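Local structure of stiv-a81 (Sulfolobus Turreted Icosahedral Virus, 3RKL) at residues A[20-25]-A[69-74]; A[34-39]-A[63-68]. The protein is of unknown function but is a small protein of a virus from a hyperthermophilic archaeon, built around helices that associate as a four-helix bundle. The protein carries 1 engineered substitution. All blocks are in the same frame, centred on the assembly; numbering follows the deposited sequence.

Interaction 1. Residues A[20-25]-A[69-74]; sequences FVLSNL and AGATSM. Engineered in segment 69-74: Met74 (natural residue Leu).
Where Leu22 and Leu25 meet Ala71 and Met74, no flat side chain takes part; the touching groups are branched or linear aliphatic chains and one selenium. The single ring of 20-25, Phe20, does not touch 69-74; it stacks with Tyr67 of the same chain and meets Tyr49 of the third subunit, planes at about 40°. Met74, an engineered residue (Leu in the natural sequence) present as selenomethionine, lies across the two leucines, which also touch each other. Its chain bends at chi3 (53°), which swings CE back to lie 3.6 Å from Leu25 CD2. The other branch of that leucine, CD1, rests 3.7 Å from Met74 CB, so the leucine fork spans the methionine side chain, the two crossing at about a right angle. Leu22 meets the selenium end of the same chain: its CD2 touches Met74 SE at 4.0 Å, while its CB faces Met74 CE at the same separation. Ala71 adds its CB, 4.2 Å from Leu22 CG, and its carbonyl O, 4.0 Å from Leu25 CD2. The side chains meet through apolar groups, with no hydrogen bond across. Within the helix, Thr72 OG1 donates to Ala69 O over 2.9 Å, and it also bonds His62 of the second subunit. Asp28 accepts from the backbone N of Ser23 and Asn24. Strand 18-21 thus gives way to helix 25-46 at an N-cap, Asn24, with Leu22 and Leu25 packing on helix 55-80.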
loop_
_atom_site.group_PDB
_atom_site.type_symbol
_atom_site.label_atom_id
_atom_site.label_comp_id
_atom_site.label_asym_id
_atom_site.label_seq_id
_atom_site.Cartn_x
_atom_site.Cartn_y
_atom_site.Cartn_z
ATOM N N PHE A 20 22.198 8.826 19.102
ATOM C CA PHE A 20 21.601 8.676 17.771
ATOM C C PHE A 20 21.700 9.978 16.980
ATOM O O PHE A 20 21.165 11.002 17.400
ATOM C CB PHE A 20 20.141 8.260 17.900
ATOM C CG PHE A 20 19.515 7.811 16.612
ATOM C CD1 PHE A 20 19.687 6.507 16.164
ATOM C CD2 PHE A 20 18.737 8.675 15.859
ATOM C CE1 PHE A 20 19.099 6.083 14.981
ATOM C CE2 PHE A 20 18.154 8.255 14.674
ATOM C CZ PHE A 20 18.338 6.955 14.239
ATOM N N VAL A 21 22.403 9.921 15.849
ATOM C CA VAL A 21 22.691 11.108 15.044
ATOM C C VAL A 21 21.735 11.244 13.872
ATOM O O VAL A 21 21.590 10.326 13.062
ATOM C CB VAL A 21 24.134 11.075 14.513
ATOM C CG1 VAL A 21 24.416 12.316 13.671
ATOM C CG2 VAL A 21 25.117 10.962 15.673
ATOM N N LEU A 22 21.081 12.401 13.790
ATOM C CA LEU A 22 20.200 12.711 12.676
ATOM C C LEU A 22 20.991 13.470 11.615
ATOM O O LEU A 22 21.886 14.252 11.941
ATOM C CB LEU A 22 18.989 13.526 13.151
ATOM C CG LEU A 22 17.933 12.809 14.003
ATOM C CD1 LEU A 22 17.435 11.530 13.336
ATOM C CD2 LEU A 22 18.430 12.515 15.407
ATOM N N SER A 23 20.688 13.215 10.349
ATOM C CA SER A 23 21.405 13.875 9.239
ATOM C C SER A 23 20.509 14.514 8.173
ATOM O O SER A 23 20.955 15.386 7.420
ATOM C CB SER A 23 22.360 12.881 8.568
ATOM O OG SER A 23 21.647 11.927 7.798
ATOM N N ASN A 24 19.270 14.047 8.069
ATOM C CA ASN A 24 18.300 14.615 7.143
ATOM C C ASN A 24 16.950 14.521 7.807
ATOM O O ASN A 24 16.286 13.495 7.676
ATOM C CB ASN A 24 18.306 13.833 5.823
ATOM C CG ASN A 24 17.364 14.421 4.779
ATOM O OD1 ASN A 24 16.443 15.181 5.093
ATOM N ND2 ASN A 24 17.591 14.055 3.523
ATOM N N LEU A 25 16.555 15.574 8.524
ATOM C CA LEU A 25 15.384 15.496 9.407
ATOM C C LEU A 25 14.113 15.062 8.681
ATOM O O LEU A 25 13.405 14.173 9.157
ATOM C CB LEU A 25 15.151 16.796 10.178
ATOM C CG LEU A 25 16.201 17.156 11.231
ATOM C CD1 LEU A 25 15.881 18.489 11.907
ATOM C CD2 LEU A 25 16.318 16.035 12.273
ATOM N N ALA A 69 10.702 11.458 18.491
ATOM C CA ALA A 69 10.259 12.629 19.266
ATOM C C ALA A 69 11.345 13.706 19.264
ATOM O O ALA A 69 11.056 14.898 19.056
ATOM C CB ALA A 69 9.885 12.230 20.696
ATOM N N GLY A 70 12.599 13.294 19.430
ATOM C CA GLY A 70 13.726 14.229 19.373
ATOM C C GLY A 70 13.902 14.855 18.004
ATOM O O GLY A 70 14.090 16.067 17.896
ATOM N N ALA A 71 13.807 14.040 16.961
ATOM C CA ALA A 71 13.891 14.523 15.574
ATOM C C ALA A 71 12.826 15.571 15.239
ATOM O O ALA A 71 13.125 16.611 14.637
ATOM C CB ALA A 71 13.816 13.344 14.588
ATOM N N THR A 72 11.576 15.313 15.619
ATOM C CA THR A 72 10.520 16.291 15.373
ATOM C C THR A 72 10.735 17.591 16.161
ATOM O O THR A 72 10.332 18.648 15.716
ATOM C CB THR A 72 9.120 15.735 15.667
ATOM O OG1 THR A 72 9.009 15.404 17.054
ATOM C CG2 THR A 72 8.829 14.515 14.787
ATOM N N SER A 73 11.364 17.499 17.325
ATOM C CA SER A 73 11.684 18.701 18.089
ATOM C C SER A 73 12.695 19.538 17.329
ATOM O O SER A 73 12.543 20.756 17.205
ATOM C CB SER A 73 12.239 18.349 19.468
ATOM O OG SER A 73 12.405 19.527 20.242
HETATM N N MSE A 74 13.733 18.872 16.834
HETATM C CA MSE A 74 14.774 19.547 16.038
HETATM C C MSE A 74 14.168 20.201 14.790
HETATM O O MSE A 74 14.587 21.279 14.367
HETATM C CB MSE A 74 15.854 18.550 15.609
HETATM C CG MSE A 74 16.665 17.933 16.737
HETATM SE SE MSE A 74 17.751 16.399 16.116
HETATM C CE MSE A 74 18.669 17.278 14.629
#

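Interaction 2. Residues A[34-39]-A[63-68]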
loop_
_atom_site.group_PDB
_atom_site.type_symbol
_atom_site.label_atom_id
_atom_site.label_comp_id
_atom_site.label_asym_id
_atom_site.label_seq_id
_atom_site.Cartn_x
_atom_site.Cartn_y
_atom_site.Cartn_z
ATOM N N GLU A 34 8.041 5.005 10.217
ATOM C CA GLU A 34 7.819 3.726 9.563
ATOM C C GLU A 34 8.384 2.574 10.400
ATOM O O GLU A 34 7.743 1.533 10.543
ATOM C CB GLU A 34 8.452 3.766 8.176
ATOM C CG GLU A 34 8.153 2.585 7.315
ATOM C CD GLU A 34 8.705 2.749 5.919
ATOM O OE1 GLU A 34 9.802 3.335 5.767
ATOM O OE2 GLU A 34 8.040 2.291 4.971
ATOM N N ILE A 35 9.590 2.767 10.951
ATOM C CA ILE A 35 10.210 1.751 11.804
ATOM C C ILE A 35 9.358 1.489 13.044
ATOM O O ILE A 35 9.123 0.340 13.424
ATOM C CB ILE A 35 11.672 2.140 12.167
ATOM C CG1 ILE A 35 12.570 1.956 10.948
ATOM C CG2 ILE A 35 12.182 1.329 13.369
ATOM C CD1 ILE A 35 13.877 2.730 11.011
ATOM N N VAL A 36 8.892 2.554 13.695
ATOM C CA VAL A 36 8.051 2.416 14.872
ATOM C C VAL A 36 6.762 1.671 14.522
ATOM O O VAL A 36 6.360 0.754 15.235
ATOM C CB VAL A 36 7.763 3.801 15.501
ATOM C CG1 VAL A 36 6.705 3.726 16.584
ATOM C CG2 VAL A 36 9.076 4.398 16.072
ATOM N N TYR A 37 6.117 2.052 13.421
ATOM C CA TYR A 37 4.901 1.376 12.980
ATOM C C TYR A 37 5.171 -0.121 12.740
ATOM O O TYR A 37 4.411 -0.992 13.187
ATOM C CB TYR A 37 4.356 2.010 11.699
ATOM C CG TYR A 37 3.117 1.319 11.211
ATOM C CD1 TYR A 37 1.865 1.686 11.686
ATOM C CD2 TYR A 37 3.193 0.261 10.322
ATOM C CE1 TYR A 37 0.727 1.032 11.259
ATOM C CE2 TYR A 37 2.048 -0.399 9.889
ATOM C CZ TYR A 37 0.822 0.001 10.368
ATOM O OH TYR A 37 -0.320 -0.641 9.951
ATOM N N GLN A 38 6.239 -0.403 12.009
ATOM C CA GLN A 38 6.589 -1.789 11.679
ATOM C C GLN A 38 6.895 -2.624 12.925
ATOM O O GLN A 38 6.490 -3.793 13.008
ATOM C CB GLN A 38 7.755 -1.821 10.692
ATOM C CG GLN A 38 7.330 -1.407 9.296
ATOM C CD GLN A 38 8.390 -1.583 8.227
ATOM O OE1 GLN A 38 9.218 -2.506 8.270
ATOM N NE2 GLN A 38 8.326 -0.721 7.213
ATOM N N LEU A 39 7.599 -2.040 13.894
ATOM C CA LEU A 39 7.883 -2.743 15.151
ATOM C C LEU A 39 6.598 -3.058 15.902
ATOM O O LEU A 39 6.387 -4.182 16.382
ATOM C CB LEU A 39 8.844 -1.936 16.049
ATOM C CG LEU A 39 10.322 -2.158 15.719
ATOM C CD1 LEU A 39 11.178 -0.979 16.180
ATOM C CD2 LEU A 39 10.810 -3.458 16.348
ATOM N N GLU A 63 12.886 2.943 21.899
ATOM C CA GLU A 63 14.090 3.662 21.485
ATOM C C GLU A 63 13.831 4.507 20.236
ATOM O O GLU A 63 14.107 5.712 20.196
ATOM C CB GLU A 63 15.198 2.630 21.244
ATOM C CG GLU A 63 16.418 3.108 20.557
ATOM C CD GLU A 63 17.481 2.014 20.373
ATOM O OE1 GLU A 63 17.204 0.814 20.642
ATOM O OE2 GLU A 63 18.605 2.370 19.950
ATOM N N TYR A 64 13.297 3.864 19.206
ATOM C CA TYR A 64 13.057 4.559 17.937
ATOM C C TYR A 64 11.968 5.627 18.068
ATOM O O TYR A 64 12.063 6.670 17.442
ATOM C CB TYR A 64 12.816 3.559 16.800
ATOM C CG TYR A 64 14.131 3.100 16.233
ATOM C CD1 TYR A 64 14.691 3.760 15.150
ATOM C CD2 TYR A 64 14.856 2.069 16.821
ATOM C CE1 TYR A 64 15.912 3.394 14.633
ATOM C CE2 TYR A 64 16.099 1.695 16.312
ATOM C CZ TYR A 64 16.619 2.377 15.220
ATOM O OH TYR A 64 17.834 2.031 14.691
ATOM N N ALA A 65 10.968 5.398 18.918
ATOM C CA ALA A 65 9.958 6.421 19.194
ATOM C C ALA A 65 10.584 7.640 19.889
ATOM O O ALA A 65 10.199 8.783 19.632
ATOM C CB ALA A 65 8.823 5.838 20.039
ATOM N N ILE A 66 11.552 7.392 20.770
ATOM C CA ILE A 66 12.282 8.472 21.442
ATOM C C ILE A 66 13.082 9.292 20.406
ATOM O O ILE A 66 13.042 10.528 20.421
ATOM C CB ILE A 66 13.192 7.929 22.560
ATOM C CG1 ILE A 66 12.351 7.502 23.771
ATOM C CG2 ILE A 66 14.260 8.965 22.958
ATOM C CD1 ILE A 66 11.824 8.658 24.629
ATOM N N TYR A 67 13.760 8.607 19.491
ATOM C CA TYR A 67 14.551 9.293 18.454
ATOM C C TYR A 67 13.644 10.151 17.563
ATOM O O TYR A 67 13.983 11.281 17.186
ATOM C CB TYR A 67 15.311 8.289 17.603
ATOM C CG TYR A 67 16.272 7.406 18.374
ATOM C CD1 TYR A 67 16.823 7.816 19.590
ATOM C CD2 TYR A 67 16.635 6.169 17.876
ATOM C CE1 TYR A 67 17.682 7.005 20.287
ATOM C CE2 TYR A 67 17.524 5.361 18.565
ATOM C CZ TYR A 67 18.031 5.783 19.765
ATOM O OH TYR A 67 18.900 4.946 20.448
ATOM N N LEU A 68 12.478 9.599 17.258
ATOM C CA LEU A 68 11.474 10.303 16.473
ATOM C C LEU A 68 10.963 11.560 17.188
ATOM O O LEU A 68 10.840 12.627 16.573
ATOM C CB LEU A 68 10.335 9.339 16.169
ATOM C CG LEU A 68 9.160 9.807 15.338
ATOM C CD1 LEU A 68 9.625 10.459 14.008
ATOM C CD2 LEU A 68 8.245 8.606 15.117
#
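Val36 projects into a hollow on helix 55-80, and its CG2 does all the touching. Val36 CG2 lies 3.9 Å from Tyr64 CB on one side of the hollow. Toward another wall, Val36 CG2 comes to 4.4 Å from Leu68 CD2. Leu61, which Val36 also touches, completes with Tyr64, Ala65 and Leu68 a four-residue hole with i, i+3, i+4, i+7 spacing, the pattern of knobs-into-holes packing. At the floor, Val36 CG2 is 3.6 Å from Ala65 N; the small Ala65 side chain permits this, and the CA atoms of Val36 and Ala65 are the nearest pair, 6.2 Å apart. A second bump, Ile35 CG2, sits over one face of the Tyr64 ring, 4.2 Å from its centroid and 26° off the normal, a CH-pi contact. It is set there by a first torsion that turns CG2 anti to the backbone N. Tyr67 CD2 lies above the opposite face of the same ring, offset toward the rim, so Tyr64 is sandwiched. Tyr67 is itself held by its OH, which donates to Glu63 OE2 over 2.6 Å. The short axes run nearly antiparallel, at 154°, and approach to 9.2 Å. Leu68 of the second subunit packs on both Val36 and Leu68, and the third subunit adds Leu46 against Ile35. Helices 25-46 and 55-80 thus form an antiparallel alpha-helical hairpin buried among helices of other subunits, while Ile66, pointing away from helix 25-46, packs on strand 3-9.

Both interactions draw on helix 55-80, using successive parts of it, and their centres lie 12 Å apart. Interaction 2 is nested inside the loop closed by interaction 1: strand 18-21 leads through the turn into helix 25-46, which then packs on the helix that interaction 1 meets further along. The two also touch directly. Phe20 CD1 comes within 3.4 Å of Tyr67 CE2, where the rings stack, and Phe20 CE1 lies 4.2 Å from Tyr64 CE1, which ties the strand end to the tyrosines beside the helix-helix contact. The second subunit packs on helix 55-80 in both interactions, and on helix 25-46 as well in interaction 2.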